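Local atomic coordinates of homoprotocatechuate 2,3-dioxygenase (PDB entry 4Z6M), a protein that catalyses the iron(II)-dependent, oxygen-consuming cleavage of the homoprotocatechuate ring between its carbons 2 and 3. Residues C18-L23 with E127-T132; V43-E48 with F108-G113; Q50-S55 with F59-L64. The protein carries 1 engineered substitution. All blocks are in the same frame, centred on the assembly; numbering follows the deposited sequence.

How the interactions relate
From the N terminus the chain runs through strand 15-25 and helix 28-38, then forms strands 42-46 and 50-54. Interaction 3 is the most local contact: 50-55 meets 59-64 after a three-residue gap, closing a hairpin. Interaction 2 brings 108-113 back to 43-48 and so spans that hairpin. Interaction 1 joins 18-23 to 127-132 and encloses both others, so the three nest and none cross. All serve the N-terminal eight-stranded sheet. Hydrogen bonds also join the contacts directly: Thr132 OG1 to Gly111 O, Asn63 ND2 to Ala19 O, and Ser44 OG to His61 O. Together they tie edge strand 42-46, the 50-64 hairpin, the 108-113 loop and the sheet centre.

Interaction 1 (C18-L23 with E127-T132); sequences CAYAEL and EFFFET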
loop_
_atom_site.group_PDB
_atom_site.type_symbol
_atom_site.label_atom_id
_atom_site.label_comp_id
_atom_site.label_asym_id
_atom_site.label_seq_id
_atom_site.Cartn_x
_atom_site.Cartn_y
_atom_site.Cartn_z
ATOM N N CYS A 18 -11.461 -21.318 -13.530
ATOM C CA CYS A 18 -12.296 -21.594 -12.373
ATOM C C CYS A 18 -13.366 -20.524 -12.235
ATOM O O CYS A 18 -13.142 -19.354 -12.545
ATOM C CB CYS A 18 -11.474 -21.701 -11.099
ATOM S SG CYS A 18 -10.637 -20.205 -10.577
ATOM N N ALA A 19 -14.548 -20.938 -11.811
ATOM C CA ALA A 19 -15.686 -20.001 -11.757
ATOM C C ALA A 19 -16.416 -19.947 -10.427
ATOM O O ALA A 19 -16.752 -18.864 -9.959
ATOM C CB ALA A 19 -16.678 -20.287 -12.859
ATOM N N TYR A 20 -16.724 -21.101 -9.831
ATOM C CA TYR A 20 -17.322 -21.086 -8.493
ATOM C C TYR A 20 -17.132 -22.428 -7.835
ATOM O O TYR A 20 -16.892 -23.425 -8.517
ATOM C CB TYR A 20 -18.828 -20.690 -8.518
ATOM C CG TYR A 20 -19.797 -21.782 -8.968
ATOM C CD1 TYR A 20 -20.157 -21.911 -10.298
ATOM C CD2 TYR A 20 -20.373 -22.649 -8.046
ATOM C CE1 TYR A 20 -21.054 -22.894 -10.716
ATOM C CE2 TYR A 20 -21.261 -23.632 -8.460
ATOM C CZ TYR A 20 -21.585 -23.767 -9.788
ATOM O OH TYR A 20 -22.470 -24.769 -10.151
ATOM N N ALA A 21 -17.240 -22.435 -6.507
ATOM C CA ALA A 21 -17.381 -23.679 -5.757
ATOM C C ALA A 21 -18.721 -23.688 -5.038
ATOM O O ALA A 21 -19.187 -22.661 -4.572
ATOM C CB ALA A 21 -16.258 -23.876 -4.760
ATOM N N GLU A 22 -19.294 -24.884 -4.910
ATOM C CA GLU A 22 -20.443 -25.124 -4.033
ATOM C C GLU A 22 -19.945 -25.928 -2.832
ATOM O O GLU A 22 -19.454 -27.058 -2.998
ATOM C CB GLU A 22 -21.552 -25.891 -4.778
ATOM C CG GLU A 22 -22.783 -26.065 -3.906
ATOM C CD GLU A 22 -23.936 -26.803 -4.558
ATOM O OE1 GLU A 22 -23.789 -27.337 -5.687
ATOM O OE2 GLU A 22 -25.033 -26.799 -3.932
ATOM N N LEU A 23 -20.006 -25.309 -1.656
ATOM C CA LEU A 23 -19.640 -25.912 -0.389
ATOM C C LEU A 23 -20.884 -26.233 0.409
ATOM O O LEU A 23 -21.742 -25.372 0.586
ATOM C CB LEU A 23 -18.746 -24.972 0.425
ATOM C CG LEU A 23 -17.410 -24.564 -0.205
ATOM C CD1 LEU A 23 -16.708 -23.580 0.719
ATOM C CD2 LEU A 23 -16.511 -25.753 -0.484
ATOM N N GLU A 127 -17.821 -29.394 -12.214
ATOM C CA GLU A 127 -18.890 -28.907 -13.083
ATOM C C GLU A 127 -18.296 -28.112 -14.249
ATOM O O GLU A 127 -17.340 -27.368 -14.064
ATOM C CB GLU A 127 -19.885 -28.012 -12.330
ATOM C CG GLU A 127 -21.038 -27.534 -13.219
ATOM C CD GLU A 127 -22.059 -26.683 -12.483
ATOM O OE1 GLU A 127 -22.953 -27.263 -11.791
ATOM O OE2 GLU A 127 -21.958 -25.439 -12.589
ATOM N N PHE A 128 -18.892 -28.269 -15.421
ATOM C CA PHE A 128 -18.615 -27.453 -16.589
ATOM C C PHE A 128 -19.911 -26.814 -17.045
ATOM O O PHE A 128 -20.947 -27.486 -17.183
ATOM C CB PHE A 128 -18.041 -28.311 -17.700
ATOM C CG PHE A 128 -16.774 -29.002 -17.305
ATOM C CD1 PHE A 128 -15.562 -28.343 -17.416
ATOM C CD2 PHE A 128 -16.806 -30.261 -16.717
ATOM C CE1 PHE A 128 -14.390 -28.944 -16.998
ATOM C CE2 PHE A 128 -15.636 -30.872 -16.301
ATOM C CZ PHE A 128 -14.428 -30.214 -16.448
ATOM N N PHE A 129 -19.851 -25.511 -17.283
ATOM C CA PHE A 129 -21.033 -24.757 -17.734
ATOM C C PHE A 129 -20.552 -23.589 -18.591
ATOM O O PHE A 129 -19.409 -23.130 -18.416
ATOM C CB PHE A 129 -21.851 -24.240 -16.545
ATOM C CG PHE A 129 -21.192 -23.090 -15.827
ATOM C CD1 PHE A 129 -20.275 -23.332 -14.825
ATOM C CD2 PHE A 129 -21.422 -21.772 -16.229
ATOM C CE1 PHE A 129 -19.608 -22.279 -14.216
ATOM C CE2 PHE A 129 -20.763 -20.718 -15.610
ATOM C CZ PHE A 129 -19.864 -20.972 -14.606
ATOM N N PHE A 130 -21.421 -23.121 -19.487
ATOM C CA PHE A 130 -21.257 -21.822 -20.146
ATOM C C PHE A 130 -22.300 -20.803 -19.652
ATOM O O PHE A 130 -21.940 -19.705 -19.197
ATOM C CB PHE A 130 -21.338 -21.938 -21.668
ATOM C CG PHE A 130 -21.383 -20.607 -22.338
ATOM C CD1 PHE A 130 -20.227 -19.875 -22.505
ATOM C CD2 PHE A 130 -22.601 -20.041 -22.695
ATOM C CE1 PHE A 130 -20.277 -18.618 -23.068
ATOM C CE2 PHE A 130 -22.659 -18.798 -23.273
ATOM C CZ PHE A 130 -21.497 -18.081 -23.451
ATOM N N GLU A 131 -23.585 -21.162 -19.721
ATOM C CA GLU A 131 -24.664 -20.222 -19.413
ATOM C C GLU A 131 -24.672 -19.835 -17.938
ATOM O O GLU A 131 -24.650 -20.681 -17.060
ATOM C CB GLU A 131 -26.041 -20.825 -19.758
ATOM C CG GLU A 131 -26.234 -21.248 -21.213
ATOM C CD GLU A 131 -27.535 -21.996 -21.504
ATOM O OE1 GLU A 131 -28.216 -22.580 -20.591
ATOM O OE2 GLU A 131 -27.867 -21.996 -22.714
ATOM N N THR A 132 -24.725 -18.524 -17.684
ATOM C CA THR A 132 -24.832 -18.001 -16.336
ATOM C C THR A 132 -25.524 -16.635 -16.363
ATOM O O THR A 132 -25.362 -15.863 -17.316
ATOM C CB THR A 132 -23.457 -17.935 -15.620
ATOM O OG1 THR A 132 -23.620 -17.397 -14.293
ATOM C CG2 THR A 132 -22.467 -17.101 -16.387
#
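Glu127 reaches Tyr20 through its carboxylate: the phenol donates a hydrogen bond from Tyr20 OH to Glu127 OE2 at 2.6 Å. The glutamate arm is stretched out, with CG anti to the backbone N (chi1 -178°) and the chain straight beyond it, which carries the acid group across to the ring's hydroxyl edge. There the carboxylate stands 70° from the Tyr20 ring plane, and the hydroxyl comes to OE2 from above the carboxylate plane, 40° out of it.

Two residues on, Phe129 supplies the apolar half. Its CE1 lies 3.8 Å from Tyr20 CE1, the two rings meeting obliquely with centroids 5.9 Å apart. The far end of the same ring receives a methyl group at its edge, Phe129 CZ being 3.7 Å from Ala19 CB.

The axes of 18-23 and 127-129 approach no closer than 9.0 Å, because strand 73-81 lies between strands 15-25 and 125-129. Side chains therefore bridge two strands across a third. Ala19 and Tyr20 both face Ala78 on that middle strand, a classic beta bulge that interrupts the regular alternation of the strand. Beyond Phe129 the chain leaves the strand, and Thr132 OG1 bonds Gly111 O.

Arg117 pairs with Glu127 OE1 and Glu22 OE1 and also bonds Tyr20 OH. The buried phenol oxygen thus serves a carboxylate and a guanidinium at once, an arrangement that probably stabilises Glu127 in its charged form and holds the Tyr20 hydroxyl in place.

Interaction 2 (V43-E48 with F108-G113); sequences VSYEDE and FVKGIG
A type II beta turn from Val109 to Ile112 holds Lys110 at its second position and sends that side chain past the Tyr45 ring. The touching is done by methylenes: Lys110 CD lies 3.5 Å from Tyr45 CE2 and 3.6 Å from Tyr45 CD2, and Lys110 CE is 3.6 Å from Tyr45 CE2. The aliphatic chain passes the ring obliquely along its CD2-CE2 side. Extended through chi2 and chi3, the lysine then bends at its last torsion (chi4 51°), which turns the ammonium group toward Asp47.

Strand 42-46 is the outermost strand of the N-terminal sheet within this chain, and the turn sits in the loop between strands 101-104 and 115-119, so the contact links that edge to a loop from the other end of the sheet. Ser44 and Tyr45 both face Tyr52 on the neighbouring strand, a classic beta bulge at the corner where the chain changes direction.

The charges do not meet directly. Asp47 OD2 and Lys110 NZ stand 4.2 Å apart, beyond a salt bridge, and one water relays between them, donating to Asp47 OD2 at 2.6 Å and accepting from Lys110 NZ at 2.8 Å. The other carboxylate oxygen, Asp47 OD1, takes the backbone N-H groups of Asn49 and Gln50, while Lys110 N donates to Tyr52 OH.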
loop_
_atom_site.group_PDB
_atom_site.type_symbol
_atom_site.label_atom_id
_atom_site.label_comp_id
_atom_site.label_asym_id
_atom_site.label_seq_id
_atom_site.Cartn_x
_atom_site.Cartn_y
_atom_site.Cartn_z
ATOM N N VAL A 43 -23.695 -10.694 -1.606
ATOM C CA VAL A 43 -24.800 -11.645 -1.767
ATOM C C VAL A 43 -25.504 -11.406 -3.097
ATOM O O VAL A 43 -26.048 -10.328 -3.354
ATOM C CB VAL A 43 -25.799 -11.562 -0.597
ATOM C CG1 VAL A 43 -26.922 -12.571 -0.791
ATOM C CG2 VAL A 43 -25.103 -11.820 0.731
ATOM N N SER A 44 -25.516 -12.438 -3.931
ATOM C CA SER A 44 -26.281 -12.432 -5.172
ATOM C C SER A 44 -27.694 -12.916 -4.954
ATOM O O SER A 44 -28.593 -12.518 -5.673
ATOM C CB SER A 44 -25.602 -13.320 -6.227
ATOM O OG SER A 44 -24.289 -12.838 -6.492
ATOM N N TYR A 45 -27.860 -13.843 -4.014
ATOM C CA TYR A 45 -29.161 -14.461 -3.742
ATOM C C TYR A 45 -29.029 -15.226 -2.441
ATOM O O TYR A 45 -27.987 -15.841 -2.191
ATOM C CB TYR A 45 -29.576 -15.451 -4.843
ATOM C CG TYR A 45 -30.978 -15.958 -4.591
ATOM C CD1 TYR A 45 -32.067 -15.128 -4.809
ATOM C CD2 TYR A 45 -31.213 -17.215 -4.036
ATOM C CE1 TYR A 45 -33.350 -15.546 -4.539
ATOM C CE2 TYR A 45 -32.503 -17.646 -3.777
ATOM C CZ TYR A 45 -33.565 -16.813 -4.028
ATOM O OH TYR A 45 -34.844 -17.233 -3.773
ATOM N N GLU A 46 -30.067 -15.236 -1.616
ATOM C CA GLU A 46 -30.084 -16.145 -0.471
ATOM C C GLU A 46 -31.499 -16.542 -0.105
ATOM O O GLU A 46 -32.456 -15.810 -0.344
ATOM C CB GLU A 46 -29.350 -15.554 0.745
ATOM C CG GLU A 46 -29.930 -14.295 1.304
ATOM C CD GLU A 46 -29.132 -13.736 2.467
ATOM O OE1 GLU A 46 -28.645 -14.526 3.304
ATOM O OE2 GLU A 46 -28.994 -12.494 2.533
ATOM N N ASP A 47 -31.586 -17.716 0.494
ATOM C CA ASP A 47 -32.812 -18.192 1.113
ATOM C C ASP A 47 -32.454 -18.982 2.374
ATOM O O ASP A 47 -31.373 -18.792 2.948
ATOM C CB ASP A 47 -33.687 -18.929 0.077
ATOM C CG ASP A 47 -33.036 -20.186 -0.502
ATOM O OD1 ASP A 47 -32.139 -20.774 0.142
ATOM O OD2 ASP A 47 -33.423 -20.594 -1.637
ATOM N N GLU A 48 -33.365 -19.836 2.837
ATOM C CA GLU A 48 -33.130 -20.558 4.067
ATOM C C GLU A 48 -32.149 -21.719 3.927
ATOM O O GLU A 48 -31.714 -22.286 4.936
ATOM C CB GLU A 48 -34.467 -21.082 4.617
ATOM C CG GLU A 48 -35.514 -19.999 4.866
ATOM C CD GLU A 48 -35.166 -19.076 6.021
ATOM O OE1 GLU A 48 -34.214 -19.372 6.784
ATOM O OE2 GLU A 48 -35.878 -18.050 6.195
ATOM N N PHE A 108 -27.701 -26.881 -11.861
ATOM C CA PHE A 108 -27.786 -27.498 -10.525
ATOM C C PHE A 108 -27.984 -26.498 -9.407
ATOM O O PHE A 108 -28.387 -26.874 -8.307
ATOM C CB PHE A 108 -26.487 -28.268 -10.211
ATOM C CG PHE A 108 -26.273 -29.512 -11.049
ATOM C CD1 PHE A 108 -25.763 -29.415 -12.331
ATOM C CD2 PHE A 108 -26.616 -30.772 -10.557
ATOM C CE1 PHE A 108 -25.548 -30.536 -13.103
ATOM C CE2 PHE A 108 -26.394 -31.903 -11.333
ATOM C CZ PHE A 108 -25.877 -31.787 -12.609
ATOM N N VAL A 109 -27.591 -25.244 -9.659
ATOM C CA VAL A 109 -27.721 -24.158 -8.695
ATOM C C VAL A 109 -28.287 -22.955 -9.435
ATOM O O VAL A 109 -28.168 -22.856 -10.659
ATOM C CB VAL A 109 -26.361 -23.798 -8.027
ATOM C CG1 VAL A 109 -25.757 -24.986 -7.308
ATOM C CG2 VAL A 109 -25.374 -23.258 -9.042
ATOM N N LYS A 110 -28.889 -22.036 -8.693
ATOM C CA LYS A 110 -29.445 -20.822 -9.287
ATOM C C LYS A 110 -28.355 -20.028 -10.013
ATOM O O LYS A 110 -27.195 -19.981 -9.570
ATOM C CB LYS A 110 -30.083 -19.966 -8.205
ATOM C CG LYS A 110 -31.367 -20.545 -7.676
ATOM C CD LYS A 110 -31.993 -19.632 -6.632
ATOM C CE LYS A 110 -33.358 -20.132 -6.175
ATOM N NZ LYS A 110 -33.351 -21.568 -5.757
ATOM N N GLY A 111 -28.721 -19.416 -11.141
ATOM C CA GLY A 111 -27.810 -18.525 -11.853
ATOM C C GLY A 111 -26.837 -19.226 -12.769
ATOM O O GLY A 111 -26.010 -18.564 -13.388
ATOM N N ILE A 112 -26.936 -20.564 -12.857
ATOM C CA ILE A 112 -26.247 -21.348 -13.861
ATOM C C ILE A 112 -27.267 -22.072 -14.719
ATOM O O ILE A 112 -28.252 -22.598 -14.195
ATOM C CB ILE A 112 -25.301 -22.374 -13.213
ATOM C CG1 ILE A 112 -24.361 -21.693 -12.214
ATOM C CG2 ILE A 112 -24.543 -23.128 -14.296
ATOM C CD1 ILE A 112 -23.257 -20.882 -12.861
ATOM N N GLY A 113 -27.021 -22.049 -16.026
ATOM C CA GLY A 113 -27.829 -22.736 -17.019
ATOM C C GLY A 113 -27.317 -24.146 -17.286
ATOM O O GLY A 113 -26.920 -24.847 -16.363
HETATM O O HOH W 1 -31.709 -21.355 -3.495
#

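Interaction 3 (Q50-S55 with F59-L64); sequences QIYLRS and FIHHNL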
loop_
_atom_site.group_PDB
_atom_site.type_symbol
_atom_site.label_atom_id
_atom_site.label_comp_id
_atom_site.label_asym_id
_atom_site.label_seq_id
_atom_site.Cartn_x
_atom_site.Cartn_y
_atom_site.Cartn_z
ATOM N N GLN A 50 -29.597 -21.803 1.073
ATOM C CA GLN A 50 -28.400 -21.481 0.296
ATOM C C GLN A 50 -28.102 -19.996 0.338
ATOM O O GLN A 50 -28.999 -19.168 0.432
ATOM C CB GLN A 50 -28.570 -21.864 -1.176
ATOM C CG GLN A 50 -28.735 -23.351 -1.441
ATOM C CD GLN A 50 -28.810 -23.647 -2.929
ATOM O OE1 GLN A 50 -29.656 -23.113 -3.642
ATOM N NE2 GLN A 50 -27.910 -24.480 -3.407
ATOM N N ILE A 51 -26.822 -19.683 0.246
ATOM C CA ILE A 51 -26.348 -18.322 0.046
ATOM C C ILE A 51 -25.417 -18.309 -1.135
ATOM O O ILE A 51 -24.487 -19.111 -1.212
ATOM C CB ILE A 51 -25.614 -17.786 1.294
ATOM C CG1 ILE A 51 -26.546 -17.875 2.518
ATOM C CG2 ILE A 51 -25.125 -16.366 1.056
ATOM C CD1 ILE A 51 -25.849 -17.645 3.825
ATOM N N TYR A 52 -25.683 -17.407 -2.057
ATOM C CA TYR A 52 -24.919 -17.275 -3.296
ATOM C C TYR A 52 -24.113 -15.987 -3.185
ATOM O O TYR A 52 -24.687 -14.926 -2.968
ATOM C CB TYR A 52 -25.843 -17.164 -4.504
ATOM C CG TYR A 52 -26.573 -18.445 -4.838
ATOM C CD1 TYR A 52 -27.647 -18.892 -4.066
ATOM C CD2 TYR A 52 -26.217 -19.187 -5.954
ATOM C CE1 TYR A 52 -28.314 -20.078 -4.377
ATOM C CE2 TYR A 52 -26.875 -20.366 -6.278
ATOM C CZ TYR A 52 -27.923 -20.806 -5.486
ATOM O OH TYR A 52 -28.546 -22.001 -5.810
ATOM N N LEU A 53 -22.791 -16.092 -3.336
ATOM C CA LEU A 53 -21.868 -15.005 -3.066
ATOM C C LEU A 53 -20.957 -14.754 -4.258
ATOM O O LEU A 53 -20.574 -15.693 -4.961
ATOM C CB LEU A 53 -20.980 -15.350 -1.874
ATOM C CG LEU A 53 -21.727 -15.579 -0.557
ATOM C CD1 LEU A 53 -20.810 -16.230 0.465
ATOM C CD2 LEU A 53 -22.313 -14.274 -0.047
ATOM N N ARG A 54 -20.576 -13.483 -4.443
ATOM C CA ARG A 54 -19.644 -13.112 -5.481
ATOM C C ARG A 54 -18.621 -12.115 -4.978
ATOM O O ARG A 54 -18.836 -11.373 -4.020
ATOM C CB ARG A 54 -20.348 -12.589 -6.732
ATOM C CG ARG A 54 -20.955 -11.212 -6.611
ATOM C CD ARG A 54 -21.599 -10.823 -7.905
ATOM N NE ARG A 54 -22.111 -9.448 -7.958
ATOM C CZ ARG A 54 -23.350 -9.094 -7.621
ATOM N NH1 ARG A 54 -24.198 -9.964 -7.057
ATOM N NH2 ARG A 54 -23.745 -7.859 -7.846
ATOM N N SER A 55 -17.495 -12.126 -5.683
ATOM C CA SER A 55 -16.414 -11.185 -5.428
ATOM C C SER A 55 -16.708 -9.813 -6.045
ATOM O O SER A 55 -17.621 -9.658 -6.855
ATOM C CB SER A 55 -15.110 -11.775 -5.949
ATOM O OG SER A 55 -15.136 -11.918 -7.332
ATOM N N PHE A 59 -18.873 -10.644 -12.715
ATOM C CA PHE A 59 -20.128 -10.358 -13.426
ATOM C C PHE A 59 -21.019 -11.601 -13.581
ATOM O O PHE A 59 -22.211 -11.465 -13.834
ATOM C CB PHE A 59 -19.902 -9.709 -14.807
ATOM C CG PHE A 59 -19.401 -10.662 -15.842
ATOM C CD1 PHE A 59 -18.048 -10.963 -15.933
ATOM C CD2 PHE A 59 -20.268 -11.298 -16.703
ATOM C CE1 PHE A 59 -17.602 -11.889 -16.851
ATOM C CE2 PHE A 59 -19.803 -12.207 -17.650
ATOM C CZ PHE A 59 -18.472 -12.504 -17.703
ATOM N N ILE A 60 -20.454 -12.806 -13.462
ATOM C CA ILE A 60 -21.301 -14.013 -13.467
ATOM C C ILE A 60 -21.999 -14.093 -12.121
ATOM O O ILE A 60 -21.690 -13.348 -11.185
ATOM C CB ILE A 60 -20.527 -15.320 -13.791
ATOM C CG1 ILE A 60 -19.605 -15.774 -12.647
ATOM C CG2 ILE A 60 -19.780 -15.187 -15.116
ATOM C CD1 ILE A 60 -19.131 -17.211 -12.815
ATOM N N HIS A 61 -22.994 -14.974 -12.017
ATOM C CA HIS A 61 -23.928 -14.861 -10.914
ATOM C C HIS A 61 -23.277 -15.025 -9.543
ATOM O O HIS A 61 -23.650 -14.363 -8.588
ATOM C CB HIS A 61 -25.033 -15.890 -11.086
ATOM C CG HIS A 61 -26.110 -15.805 -10.060
ATOM N ND1 HIS A 61 -26.140 -16.619 -8.953
ATOM C CD2 HIS A 61 -27.231 -15.054 -10.001
ATOM C CE1 HIS A 61 -27.231 -16.375 -8.249
ATOM N NE2 HIS A 61 -27.902 -15.417 -8.859
ATOM N N HIS A 62 -22.284 -15.912 -9.437
ATOM C CA HIS A 62 -21.658 -16.165 -8.154
ATOM C C HIS A 62 -20.289 -16.821 -8.338
ATOM O O HIS A 62 -19.992 -17.394 -9.384
ATOM C CB HIS A 62 -22.531 -17.059 -7.296
ATOM C CG HIS A 62 -22.883 -18.345 -7.967
ATOM N ND1 HIS A 62 -24.091 -18.549 -8.591
ATOM C CD2 HIS A 62 -22.175 -19.485 -8.137
ATOM C CE1 HIS A 62 -24.112 -19.756 -9.115
ATOM N NE2 HIS A 62 -22.956 -20.342 -8.862
ATOM N N ASN A 63 -19.500 -16.729 -7.281
ATOM C CA ASN A 63 -18.231 -17.448 -7.140
ATOM C C ASN A 63 -18.273 -18.510 -6.042
ATOM O O ASN A 63 -17.340 -19.330 -5.939
ATOM C CB ASN A 63 -17.089 -16.502 -6.830
ATOM C CG ASN A 63 -16.838 -15.480 -7.919
ATOM O OD1 ASN A 63 -16.841 -14.270 -7.649
ATOM N ND2 ASN A 63 -16.618 -15.942 -9.137
ATOM N N LEU A 64 -19.301 -18.473 -5.193
ATOM C CA LEU A 64 -19.361 -19.370 -4.053
ATOM C C LEU A 64 -20.828 -19.599 -3.726
ATOM O O LEU A 64 -21.584 -18.643 -3.576
ATOM C CB LEU A 64 -18.616 -18.791 -2.857
ATOM C CG LEU A 64 -18.451 -19.654 -1.627
ATOM C CD1 LEU A 64 -17.612 -20.894 -1.925
ATOM C CD2 LEU A 64 -17.799 -18.855 -0.510
#
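Leu53 and Leu64 form an antiparallel hydrogen-bonded pair, with CA atoms 5.1 Å apart, although the touching parts of 50-55 and 59-64 run 119° apart end to end. Leu53 N donates to Leu64 O at 2.8 Å, almost in line with that carbonyl. The return bond is longer: Leu64 N to Leu53 O measures 3.1 Å and is more bent. Leu53 O also accepts from Asn63 N at 2.8 Å, in the carbonyl plane, so two successive N-H groups grip a single oxygen.

On the sheet face of this leucine pair, the side chains lie side by side, Leu53 CD1 meeting Leu64 CD2 at 4.1 Å, with Tyr35 of helix 28-38 packed against both.

Tyr52, His61 and His62 form an aromatic cluster. An edge of Tyr52 is directed at the face of His62 in an offset edge-to-face pair, planes 65° apart, and Tyr52 CD2 comes within 3.4 Å of His62 ND1. His61 CE1 also approaches Tyr52 CD2, in an oblique pair. With its CG set between the backbone N and carbonyl carbon (chi1 56°), His62 has its ND1 2.8 Å from His61 ND1, a nearly straight hydrogen bond that holds both imidazoles. The phenol is tethered too, donating to Gln50 OE1.

At the far end Asn63 OD1 accepts from Ser55 N at 3.0 Å, in its amide carbonyl plane, while Asn63 ND2 binds Ala19 O and Glu58.

Asn63 and Leu64, both opposite Leu53, make this a classic beta bulge, here where the loop between strands 50-54 and 64-68 ends and the second strand begins, in a glyoxalase-superfamily sheet.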